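Local coordinates for protein ribokinase, putative (Burkholderia thailandensis, PDB 3B1N) that binds nucleosides such as inosine and mizoribine, the latter seen with ADP, and probably phosphorylates such nucleosides as a PfkB-family (ribokinase-type) kinase, at residues S8-D12 / D74-Y78; A54-N58 / A84-S88; M66-L70 / Q124-A130; L171-G176 / L198-K202. The contacts are given in a common frame with arbitrary orientation. Residues are numbered along the deposited sequence.

Contact 1 (S8-D12 / D74-Y78); sequences SIAYD and DAQPY. With MZR (5-hydroxy-1-(beta-D-ribofuranosyl)-1H-imidazole-4-carboxamide), chain F.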
loop_
_atom_site.group_PDB
_atom_site.type_symbol
_atom_site.label_atom_id
_atom_site.label_comp_id
_atom_site.label_asym_id
_atom_site.label_seq_id
_atom_site.Cartn_x
_atom_site.Cartn_y
_atom_site.Cartn_z
ATOM N N SER B 8 2.038 -10.998 16.006
ATOM C CA SER B 8 3.226 -10.396 15.389
ATOM C C SER B 8 3.841 -9.292 16.232
ATOM O O SER B 8 3.141 -8.559 16.960
ATOM C CB SER B 8 2.878 -9.846 14.017
ATOM O OG SER B 8 1.852 -8.868 14.119
ATOM N N ILE B 9 5.156 -9.112 16.086
ATOM C CA ILE B 9 5.867 -7.977 16.679
ATOM C C ILE B 9 6.650 -7.393 15.509
ATOM O O ILE B 9 7.438 -8.125 14.891
ATOM C CB ILE B 9 6.844 -8.411 17.805
ATOM C CG1 ILE B 9 6.090 -9.221 18.878
ATOM C CG2 ILE B 9 7.403 -7.124 18.438
ATOM C CD1 ILE B 9 7.030 -9.839 19.938
ATOM N N ALA B 10 6.355 -6.146 15.143
ATOM C CA ALA B 10 6.801 -5.645 13.814
ATOM C C ALA B 10 7.085 -4.192 13.850
ATOM O O ALA B 10 6.622 -3.465 14.736
ATOM C CB ALA B 10 5.693 -5.969 12.747
ATOM N N TYR B 11 7.877 -3.742 12.864
ATOM C CA TYR B 11 8.033 -2.314 12.616
ATOM C C TYR B 11 7.137 -1.927 11.455
ATOM O O TYR B 11 7.146 -2.581 10.415
ATOM C CB TYR B 11 9.505 -2.049 12.237
ATOM C CG TYR B 11 10.437 -2.253 13.398
ATOM C CD1 TYR B 11 10.345 -1.465 14.544
ATOM C CD2 TYR B 11 11.366 -3.287 13.391
ATOM C CE1 TYR B 11 11.207 -1.656 15.614
ATOM C CE2 TYR B 11 12.233 -3.506 14.468
ATOM C CZ TYR B 11 12.152 -2.680 15.572
ATOM O OH TYR B 11 13.006 -2.845 16.638
ATOM N N ASP B 12 6.376 -0.854 11.671
ATOM C CA ASP B 12 5.380 -0.407 10.710
ATOM C C ASP B 12 5.830 0.831 9.952
ATOM O O ASP B 12 6.308 1.779 10.574
ATOM C CB ASP B 12 4.053 -0.068 11.411
ATOM C CG ASP B 12 3.344 -1.272 11.958
ATOM O OD1 ASP B 12 3.656 -2.416 11.608
ATOM O OD2 ASP B 12 2.378 -1.039 12.692
ATOM N N ASP B 74 17.674 -6.036 14.079
ATOM C CA ASP B 74 17.047 -4.746 14.382
ATOM C C ASP B 74 16.061 -4.828 15.535
ATOM O O ASP B 74 15.292 -3.915 15.715
ATOM C CB ASP B 74 16.413 -4.156 13.126
ATOM C CG ASP B 74 15.403 -5.066 12.507
ATOM O OD1 ASP B 74 15.147 -6.159 13.067
ATOM O OD2 ASP B 74 14.869 -4.672 11.429
ATOM N N ALA B 75 16.185 -5.867 16.358
ATOM C CA ALA B 75 15.296 -6.017 17.540
ATOM C C ALA B 75 15.544 -4.980 18.634
ATOM O O ALA B 75 14.596 -4.698 19.401
ATOM C CB ALA B 75 15.413 -7.370 18.136
ATOM N N GLN B 76 16.751 -4.444 18.757
ATOM C CA GLN B 76 17.094 -3.714 20.002
ATOM C C GLN B 76 16.188 -2.534 20.353
ATOM O O GLN B 76 15.808 -2.425 21.542
ATOM C CB GLN B 76 18.574 -3.262 19.995
ATOM C CG GLN B 76 19.132 -3.009 21.446
ATOM C CD GLN B 76 19.139 -4.281 22.290
ATOM O OE1 GLN B 76 19.762 -5.285 21.888
ATOM N NE2 GLN B 76 18.491 -4.259 23.456
ATOM N N PRO B 77 15.793 -1.713 19.376
ATOM C CA PRO B 77 14.896 -0.609 19.771
ATOM C C PRO B 77 13.600 -1.098 20.390
ATOM O O PRO B 77 13.065 -0.458 21.322
ATOM C CB PRO B 77 14.652 0.144 18.454
ATOM C CG PRO B 77 15.983 -0.082 17.723
ATOM C CD PRO B 77 16.303 -1.533 17.997
ATOM N N TYR B 78 13.054 -2.193 19.891
ATOM C CA TYR B 78 11.820 -2.743 20.457
ATOM C C TYR B 78 12.060 -3.343 21.829
ATOM O O TYR B 78 11.218 -3.137 22.711
ATOM C CB TYR B 78 11.184 -3.783 19.495
ATOM C CG TYR B 78 9.675 -3.636 19.347
ATOM C CD1 TYR B 78 9.056 -3.710 18.083
ATOM C CD2 TYR B 78 8.850 -3.556 20.469
ATOM C CE1 TYR B 78 7.682 -3.607 17.940
ATOM C CE2 TYR B 78 7.475 -3.449 20.336
ATOM C CZ TYR B 78 6.894 -3.478 19.061
ATOM O OH TYR B 78 5.531 -3.389 18.960
HETATM N N1 MZR F . 0.399 -10.855 10.002
HETATM O O3 MZR F . 0.608 -8.769 11.843
HETATM C C4 MZR F . 0.251 -8.043 10.686
HETATM C C5 MZR F . -0.006 -8.608 9.380
HETATM C C6 MZR F . 0.086 -10.025 9.021
HETATM O O6 MZR F . -0.133 -10.297 7.822
HETATM N N7 MZR F . -0.307 -7.515 8.626
HETATM C C8 MZR F . -0.245 -6.416 9.411
HETATM N N9 MZR F . 0.103 -6.726 10.693
HETATM C "C1'" MZR F . 0.218 -5.799 11.832
HETATM C "C2'" MZR F . 1.005 -4.518 11.616
HETATM O "O2'" MZR F . 2.336 -4.789 12.040
HETATM C "C3'" MZR F . 0.207 -3.494 12.463
HETATM O "O3'" MZR F . 0.907 -2.879 13.548
HETATM C "C4'" MZR F . -0.987 -4.261 12.968
HETATM O "O4'" MZR F . -1.109 -5.331 12.049
HETATM C "C5'" MZR F . -2.234 -3.409 12.958
HETATM O "O5'" MZR F . -3.299 -4.239 13.492
#

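Contact 2 (A54-N58 / A84-S88); sequences AYALN and ALGLS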
loop_
_atom_site.group_PDB
_atom_site.type_symbol
_atom_site.label_atom_id
_atom_site.label_comp_id
_atom_site.label_asym_id
_atom_site.label_seq_id
_atom_site.Cartn_x
_atom_site.Cartn_y
_atom_site.Cartn_z
ATOM N N ALA B 54 -0.612 -5.561 23.544
ATOM C CA ALA B 54 0.048 -5.466 24.853
ATOM C C ALA B 54 0.214 -4.026 25.274
ATOM O O ALA B 54 0.111 -3.715 26.465
ATOM C CB ALA B 54 1.389 -6.171 24.832
ATOM N N TYR B 55 0.520 -3.118 24.338
ATOM C CA TYR B 55 0.719 -1.703 24.702
ATOM C C TYR B 55 -0.591 -1.164 25.326
ATOM O O TYR B 55 -0.534 -0.455 26.342
ATOM C CB TYR B 55 1.126 -0.910 23.446
ATOM C CG TYR B 55 1.311 0.566 23.707
ATOM C CD1 TYR B 55 2.477 1.036 24.304
ATOM C CD2 TYR B 55 0.312 1.454 23.376
ATOM C CE1 TYR B 55 2.633 2.391 24.599
ATOM C CE2 TYR B 55 0.480 2.830 23.639
ATOM C CZ TYR B 55 1.615 3.263 24.245
ATOM O OH TYR B 55 1.819 4.611 24.539
ATOM N N ALA B 56 -1.723 -1.472 24.709
ATOM C CA ALA B 56 -3.026 -1.047 25.223
ATOM C C ALA B 56 -3.311 -1.632 26.604
ATOM O O ALA B 56 -3.701 -0.889 27.513
ATOM C CB ALA B 56 -4.135 -1.392 24.254
ATOM N N LEU B 57 -3.028 -2.915 26.772
ATOM C CA LEU B 57 -3.299 -3.562 28.068
ATOM C C LEU B 57 -2.391 -2.922 29.122
ATOM O O LEU B 57 -2.844 -2.664 30.264
ATOM C CB LEU B 57 -3.153 -5.065 27.919
ATOM C CG LEU B 57 -3.456 -5.827 29.208
ATOM C CD1 LEU B 57 -4.894 -5.484 29.639
ATOM C CD2 LEU B 57 -3.364 -7.300 28.841
ATOM N N ASN B 58 -1.142 -2.609 28.765
ATOM C CA ASN B 58 -0.175 -1.976 29.664
ATOM C C ASN B 58 -0.588 -0.565 30.058
ATOM O O ASN B 58 -0.430 -0.139 31.242
ATOM C CB ASN B 58 1.220 -2.008 29.008
ATOM C CG ASN B 58 2.325 -1.670 29.969
ATOM O OD1 ASN B 58 2.494 -2.366 30.988
ATOM N ND2 ASN B 58 3.057 -0.611 29.682
ATOM N N ALA B 84 11.469 0.054 28.847
ATOM C CA ALA B 84 11.038 1.403 29.268
ATOM C C ALA B 84 9.584 1.395 29.706
ATOM O O ALA B 84 9.194 2.117 30.644
ATOM C CB ALA B 84 11.236 2.392 28.126
ATOM N N LEU B 85 8.771 0.600 29.049
ATOM C CA LEU B 85 7.309 0.593 29.342
ATOM C C LEU B 85 6.894 -0.341 30.448
ATOM O O LEU B 85 5.737 -0.260 30.912
ATOM C CB LEU B 85 6.510 0.227 28.073
ATOM C CG LEU B 85 6.553 1.265 26.955
ATOM C CD1 LEU B 85 5.985 0.694 25.659
ATOM C CD2 LEU B 85 5.805 2.557 27.357
ATOM N N GLY B 86 7.804 -1.224 30.865
ATOM C CA GLY B 86 7.510 -2.293 31.829
ATOM C C GLY B 86 6.813 -3.511 31.233
ATOM O O GLY B 86 6.155 -4.278 31.953
ATOM N N LEU B 87 7.016 -3.733 29.930
ATOM C CA LEU B 87 6.502 -4.932 29.243
ATOM C C LEU B 87 7.533 -6.062 29.333
ATOM O O LEU B 87 8.695 -5.907 28.904
ATOM C CB LEU B 87 6.147 -4.621 27.782
ATOM C CG LEU B 87 4.956 -3.690 27.510
ATOM C CD1 LEU B 87 4.962 -3.148 26.113
ATOM C CD2 LEU B 87 3.699 -4.499 27.715
ATOM N N SER B 88 7.101 -7.193 29.891
ATOM C CA SER B 88 7.981 -8.324 30.126
ATOM C C SER B 88 8.435 -8.859 28.779
ATOM O O SER B 88 7.593 -9.007 27.884
ATOM C CB SER B 88 7.249 -9.478 30.793
ATOM O OG SER B 88 8.142 -10.542 30.978
#

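Contact 3 (M66-L70 / Q124-A130); sequences MMGTL and QSHVNHA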
loop_
_atom_site.group_PDB
_atom_site.type_symbol
_atom_site.label_atom_id
_atom_site.label_comp_id
_atom_site.label_asym_id
_atom_site.label_seq_id
_atom_site.Cartn_x
_atom_site.Cartn_y
_atom_site.Cartn_z
ATOM N N MET B 66 3.810 -10.388 26.062
ATOM C CA MET B 66 3.902 -10.611 24.595
ATOM C C MET B 66 4.630 -11.910 24.298
ATOM O O MET B 66 5.681 -12.155 24.898
ATOM C CB MET B 66 4.677 -9.485 23.930
ATOM C CG MET B 66 3.988 -8.116 24.054
ATOM S SD MET B 66 5.049 -6.709 23.582
ATOM C CE MET B 66 5.654 -7.312 22.083
ATOM N N MET B 67 4.048 -12.680 23.376
ATOM C CA MET B 67 4.706 -13.888 22.878
ATOM C C MET B 67 4.831 -13.739 21.382
ATOM O O MET B 67 3.814 -13.712 20.670
ATOM C CB MET B 67 3.890 -15.113 23.222
ATOM C CG MET B 67 4.550 -16.409 22.661
ATOM S SD MET B 67 3.773 -17.955 23.243
ATOM C CE MET B 67 4.697 -18.195 24.763
ATOM N N GLY B 68 6.068 -13.632 20.942
ATOM C CA GLY B 68 6.339 -13.441 19.502
ATOM C C GLY B 68 7.816 -13.494 19.248
ATOM O O GLY B 68 8.638 -13.563 20.199
ATOM N N THR B 69 8.184 -13.437 17.962
ATOM C CA THR B 69 9.585 -13.464 17.576
ATOM C C THR B 69 10.025 -12.157 16.908
ATOM O O THR B 69 9.254 -11.575 16.115
ATOM C CB THR B 69 9.840 -14.661 16.591
ATOM O OG1 THR B 69 8.783 -14.702 15.625
ATOM C CG2 THR B 69 9.789 -15.973 17.356
ATOM N N LEU B 70 11.231 -11.716 17.267
ATOM C CA LEU B 70 11.942 -10.562 16.675
ATOM C C LEU B 70 13.250 -11.038 16.029
ATOM O O LEU B 70 13.691 -12.181 16.273
ATOM C CB LEU B 70 12.294 -9.503 17.728
ATOM C CG LEU B 70 11.085 -8.663 18.162
ATOM C CD1 LEU B 70 11.542 -7.886 19.441
ATOM C CD2 LEU B 70 10.684 -7.714 17.034
ATOM N N GLN B 124 9.120 -17.695 12.054
ATOM C CA GLN B 124 9.497 -18.743 13.045
ATOM C C GLN B 124 8.707 -18.621 14.346
ATOM O O GLN B 124 9.137 -19.163 15.358
ATOM C CB GLN B 124 10.999 -18.701 13.392
ATOM C CG GLN B 124 11.934 -18.511 12.183
ATOM C CD GLN B 124 11.715 -19.538 11.119
ATOM O OE1 GLN B 124 11.339 -20.667 11.399
ATOM N NE2 GLN B 124 11.940 -19.144 9.851
ATOM N N SER B 125 7.569 -17.905 14.325
ATOM C CA SER B 125 6.821 -17.674 15.592
ATOM C C SER B 125 6.389 -18.931 16.337
ATOM O O SER B 125 6.241 -18.893 17.547
ATOM C CB SER B 125 5.616 -16.756 15.334
ATOM O OG SER B 125 4.583 -17.404 14.594
ATOM N N HIS B 126 6.267 -20.059 15.619
ATOM C CA HIS B 126 5.899 -21.301 16.257
ATOM C C HIS B 126 6.997 -21.892 17.141
ATOM O O HIS B 126 6.713 -22.868 17.865
ATOM C CB HIS B 126 5.538 -22.316 15.167
ATOM C CG HIS B 126 6.603 -22.453 14.126
ATOM N ND1 HIS B 126 6.721 -21.598 13.047
ATOM C CD2 HIS B 126 7.628 -23.331 14.027
ATOM C CE1 HIS B 126 7.771 -21.946 12.329
ATOM N NE2 HIS B 126 8.343 -22.987 12.901
ATOM N N VAL B 127 8.188 -21.290 17.211
ATOM C CA VAL B 127 9.209 -21.741 18.182
ATOM C C VAL B 127 8.797 -21.464 19.630
ATOM O O VAL B 127 9.268 -22.146 20.556
ATOM C CB VAL B 127 10.647 -21.217 17.950
ATOM C CG1 VAL B 127 11.115 -21.692 16.530
ATOM C CG2 VAL B 127 10.730 -19.735 18.091
ATOM N N ASN B 128 7.887 -20.494 19.823
ATOM C CA ASN B 128 7.311 -20.281 21.172
ATOM C C ASN B 128 6.040 -21.105 21.310
ATOM O O ASN B 128 5.183 -21.156 20.413
ATOM C CB ASN B 128 6.898 -18.808 21.365
ATOM C CG ASN B 128 8.069 -17.842 21.579
ATOM O OD1 ASN B 128 8.045 -16.696 21.052
ATOM N ND2 ASN B 128 9.048 -18.226 22.390
ATOM N N HIS B 129 5.871 -21.713 22.469
ATOM C CA HIS B 129 4.706 -22.555 22.694
ATOM C C HIS B 129 3.832 -21.987 23.788
ATOM O O HIS B 129 4.262 -21.871 24.926
ATOM C CB HIS B 129 5.157 -23.995 23.006
ATOM C CG HIS B 129 5.692 -24.701 21.798
ATOM N ND1 HIS B 129 4.947 -25.611 21.081
ATOM C CD2 HIS B 129 6.837 -24.521 21.104
ATOM C CE1 HIS B 129 5.654 -26.034 20.047
ATOM N NE2 HIS B 129 6.801 -25.384 20.039
ATOM N N ALA B 130 2.610 -21.605 23.423
ATOM C CA ALA B 130 1.721 -20.881 24.354
ATOM C C ALA B 130 1.281 -21.736 25.536
ATOM O O ALA B 130 1.046 -21.199 26.630
ATOM C CB ALA B 130 0.503 -20.352 23.587
#

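Contact 4 (L171-G176 / L198-K202); sequences LPLFDG and LVCDK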
loop_
_atom_site.group_PDB
_atom_site.type_symbol
_atom_site.label_atom_id
_atom_site.label_comp_id
_atom_site.label_asym_id
_atom_site.label_seq_id
_atom_site.Cartn_x
_atom_site.Cartn_y
_atom_site.Cartn_z
ATOM N N LEU B 171 -5.971 -14.167 7.890
ATOM C CA LEU B 171 -7.037 -14.988 7.297
ATOM C C LEU B 171 -6.687 -15.682 5.966
ATOM O O LEU B 171 -7.065 -16.844 5.787
ATOM C CB LEU B 171 -8.306 -14.154 7.145
ATOM C CG LEU B 171 -9.666 -14.594 7.660
ATOM C CD1 LEU B 171 -9.691 -15.833 8.579
ATOM C CD2 LEU B 171 -10.284 -13.369 8.311
ATOM N N PRO B 172 -5.949 -15.018 5.048
ATOM C CA PRO B 172 -5.630 -15.697 3.775
ATOM C C PRO B 172 -4.878 -17.020 3.928
ATOM O O PRO B 172 -4.933 -17.878 3.029
ATOM C CB PRO B 172 -4.775 -14.645 3.028
ATOM C CG PRO B 172 -5.327 -13.337 3.540
ATOM C CD PRO B 172 -5.467 -13.618 5.012
ATOM N N LEU B 173 -4.191 -17.194 5.048
ATOM C CA LEU B 173 -3.380 -18.379 5.301
ATOM C C LEU B 173 -4.232 -19.593 5.741
ATOM O O LEU B 173 -3.755 -20.749 5.709
ATOM C CB LEU B 173 -2.315 -18.063 6.347
ATOM C CG LEU B 173 -1.491 -16.762 6.227
ATOM C CD1 LEU B 173 -0.628 -16.484 7.460
ATOM C CD2 LEU B 173 -0.642 -16.782 4.976
ATOM N N PHE B 174 -5.465 -19.322 6.167
ATOM C CA PHE B 174 -6.371 -20.362 6.661
ATOM C C PHE B 174 -7.156 -20.991 5.507
ATOM O O PHE B 174 -7.437 -20.331 4.512
ATOM C CB PHE B 174 -7.368 -19.782 7.679
ATOM C CG PHE B 174 -6.773 -19.563 9.049
ATOM C CD1 PHE B 174 -6.974 -20.476 10.075
ATOM C CD2 PHE B 174 -5.977 -18.445 9.298
ATOM C CE1 PHE B 174 -6.383 -20.296 11.329
ATOM C CE2 PHE B 174 -5.418 -18.259 10.518
ATOM C CZ PHE B 174 -5.631 -19.178 11.553
ATOM N N ASP B 175 -7.480 -22.277 5.621
ATOM C CA ASP B 175 -8.592 -22.830 4.827
ATOM C C ASP B 175 -9.791 -23.017 5.716
ATOM O O ASP B 175 -9.730 -22.726 6.921
ATOM C CB ASP B 175 -8.226 -24.141 4.128
ATOM C CG ASP B 175 -7.748 -25.220 5.088
ATOM O OD1 ASP B 175 -7.189 -26.228 4.580
ATOM O OD2 ASP B 175 -7.919 -25.094 6.334
ATOM N N GLY B 176 -10.890 -23.485 5.126
ATOM C CA GLY B 176 -12.114 -23.689 5.877
ATOM C C GLY B 176 -11.980 -24.618 7.065
ATOM O O GLY B 176 -12.506 -24.318 8.141
ATOM N N LEU B 198 -15.365 -12.467 5.664
ATOM C CA LEU B 198 -14.443 -13.458 5.140
ATOM C C LEU B 198 -14.477 -14.730 5.975
ATOM O O LEU B 198 -14.341 -15.832 5.420
ATOM C CB LEU B 198 -13.024 -12.872 5.080
ATOM C CG LEU B 198 -12.520 -12.211 3.800
ATOM C CD1 LEU B 198 -13.519 -11.259 3.203
ATOM C CD2 LEU B 198 -11.230 -11.527 4.104
ATOM N N VAL B 199 -14.665 -14.605 7.296
ATOM C CA VAL B 199 -14.738 -15.819 8.139
ATOM C C VAL B 199 -15.987 -16.657 7.794
ATOM O O VAL B 199 -15.896 -17.903 7.667
ATOM C CB VAL B 199 -14.736 -15.456 9.636
ATOM C CG1 VAL B 199 -15.057 -16.723 10.499
ATOM C CG2 VAL B 199 -13.334 -14.896 10.045
ATOM N N CYS B 200 -17.124 -15.974 7.676
ATOM C CA CYS B 200 -18.391 -16.642 7.291
ATOM C C CYS B 200 -18.202 -17.317 5.936
ATOM O O CYS B 200 -18.528 -18.500 5.767
ATOM C CB CYS B 200 -19.476 -15.612 7.189
ATOM S SG CYS B 200 -20.048 -15.017 8.768
ATOM N N ASP B 201 -17.640 -16.587 4.973
ATOM C CA ASP B 201 -17.404 -17.166 3.627
ATOM C C ASP B 201 -16.524 -18.408 3.660
ATOM O O ASP B 201 -16.834 -19.415 3.004
ATOM C CB ASP B 201 -16.779 -16.143 2.688
ATOM C CG ASP B 201 -17.746 -15.058 2.263
ATOM O OD1 ASP B 201 -18.954 -15.070 2.635
ATOM O OD2 ASP B 201 -17.257 -14.150 1.549
ATOM N N LYS B 202 -15.439 -18.370 4.423
ATOM C CA LYS B 202 -14.446 -19.450 4.401
ATOM C C LYS B 202 -14.924 -20.666 5.205
ATOM O O LYS B 202 -14.691 -21.821 4.820
ATOM C CB LYS B 202 -13.066 -18.938 4.875
ATOM C CG LYS B 202 -11.935 -19.994 4.995
ATOM C CD LYS B 202 -10.523 -19.339 4.973
ATOM C CE LYS B 202 -10.119 -18.899 3.536
ATOM N NZ LYS B 202 -8.860 -18.086 3.601
#

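Contact 1 (S8-D12 / D74-Y78)
A buried strand-to-helix contact in which one tyrosine from each side meets its counterpart, this pairing sets the start of strand 10-16 and the residues just before it against the loop and first turn of helix 76-85. The principle it illustrates is that a substrate-binding strand can bind ligand through some residues while others pack it against a neighbouring helix. Tyr11 reaches out so that its OH donates a hydrogen bond to Asp74 O (2.7 Å) and receives a weak one from Tyr78 N (3.3 Å); the hydroxyl thus meets a carbonyl and an amide of the segment 74-78. Asp74 itself is held through its carboxylate by Ser100 and a salt bridge to Arg44. The Tyr11 and Tyr78 rings meet obliquely, their centroids 5.7 Å apart and planes at 46°. Ile9 CG2 sits over one face of the Tyr78 ring, 3.7 Å from its centroid, a CH-pi contact, while the hydroxyl of Tyr78 is hydrogen-bonded to Gly47 O and Gln290. Ser8 and Asp12 serve the ligand instead: Ser8 OG shares a 2.6 Å hydrogen bond with MZR O3, and Asp12 OD1 and OD2 accept from MZR O2' (2.7 Å) and O3' (2.5 Å). Ser36 of the second subunit is also hydrogen-bonded to the ligand. An aspartate gripping the 2' and 3' ribose hydroxyls from a small lid sheet is characteristic of the nucleoside site in ribokinase-fold enzymes.

Contact 2 (A54-N58 / A84-S88)
Two successive helices of the ribokinase fold meet here, the second of them just where it ends: helix 49-59 receives the last turn of helix 76-85 and the chain leaving it, which soon enters edge strand 88-95. The polar part is a single hydrogen bond, from Asn58 ND2 to Leu85 O (3.0 Å, with an N-H...O angle of 154°). Its acceptor lies at the C-terminal end of helix 76-85, where main-chain carbonyls begin to lack the amides of a following turn. Gly86 leaves the helix with a positive phi of 80° in a Schellman motif, turning the chain so that Leu87 faces the neighbouring helix.

Apolar packing flanks this bond. Leu87 CD2 lies 3.7 Å from Asn58 CB and 4.1 Å from Ala54 CB, so the leucine rests on residues one helical turn apart. Leu85 CD1 approaches the edge of the Tyr55 ring, 3.8 Å from CD1 of that tyrosine. The Tyr55 hydroxyl is hydrogen-bonded to Tyr292 O, while Ala54 also packs on strand 64-71.

The general lesson concerns helix ends: a side-chain amide from one helix can serve a carbonyl at the terminus of another, and the leucines on both sides of the Schellman glycine supply apolar packing beside that directional link.

Contact 3 (M66-L70 / Q124-A130)
Met67, Thr69 and Asn128 carry most of this contact, in which a central-sheet strand is covered by the loop leading from strand 113-118 to strand 138-141. Met67 and Thr69, two positions apart on strand 64-71, both direct their CA-to-CB bonds at the loop. With chi1 and chi2 both t, Met67 extends along it: its CG lies 3.6 Å from Asn128 CB, its SD 3.7 Å from Ala130 CA, and its CE 3.7 Å from His129 O. Ala130 in turn packs on strand 3-6 and helix 146-158, and Met67 also touches Leu4 and Cys6 of that strand.

Strand 64-71 is hydrogen-bonded between strands 3-6 and 88-95 in the mainly parallel sheet of a Rossmann-like alpha/beta fold, the large domain of ribokinase-type kinases; the loop residues close over one face of it near the sheet's edge.

Thr69 meets the 3-10 turn at 125-127. Its OG1 lies 3.6 Å from Ser125 CA and is hydrogen-bonded to Ala121 O, while Thr69 CG2 touches Val127 CG2 at 3.9 Å and Gln124 O at 3.8 Å. Asn128 follows that turn, whose backbone bond from Asn128 N to Ser125 O measures 3.2 Å, and its side chain enters the space between Met67 and Thr69. There the side-chain amide of Asn128 comes close to the main chain of Gly68, with Gly68 O 3.3 Å from Asn128 OD1 as modelled.

Contact 4 (L171-G176 / L198-K202)
Lys202 dominates this loop-to-helix contact, and its conformation explains how. Rising from helix 193-203, its side chain is t at chi1 and chi2, m at chi3 (-76°) and t at chi4, which brings the ammonium group into the turn formed by residues 171-174. There NZ donates hydrogen bonds to Phe174 O (2.8 Å) and Leu171 O (3.1 Å). Leu171 O also accepts from Phe174 N (3.0 Å) within the turn. The aliphatic part of the lysine lies along the loop, with CG 3.8 Å from Asp175 C and CD 4.2 Å from Phe174 CB.

Leu171 has an off-rotamer conformation (chi1 -128°, chi2 10°) that places its CD2 3.8 Å from Val199 CG2 and 4.3 Å from Leu198 CB. Phe174, by contrast, starts toward the helix but carries its ring away, to an edge-to-face pairing with Phe146. Asp175 adopts p at chi1 and N-caps helix 176-185, where its OD2 also bonds Thr178. Gly176 CA lies 3.4 Å from Lys202 O, and a beta carbon there would clash.

Chemically, a lysine here satisfies main-chain carbonyls rather than a carboxylate, consistent with the ammonium group tying the loop's carbonyls to the helix, while its methylenes pack on the loop.

Overall arrangement
The first three contacts form a connected region around strand 64-71, whereas contact 4 stands apart, its centre about 31 Å from that of contact 2 and on the opposite side of the chain's centre. Contact 1 is made mostly by buried residues and alone includes residues of the nucleoside site; it shares helix 76-85 with contact 2, one using its start and the other its end. Contact 3 supplies the strand between them: Ile9 packs on Met66 and Leu70, and Ala54 on Met66. Chemistry varies with place: contact 1 joins tyrosine rings and hydroxyl hydrogen bonds; of the partly buried contacts, 2 and 4 use side-chain donors to main-chain carbonyls, and 3 chiefly van der Waals packing.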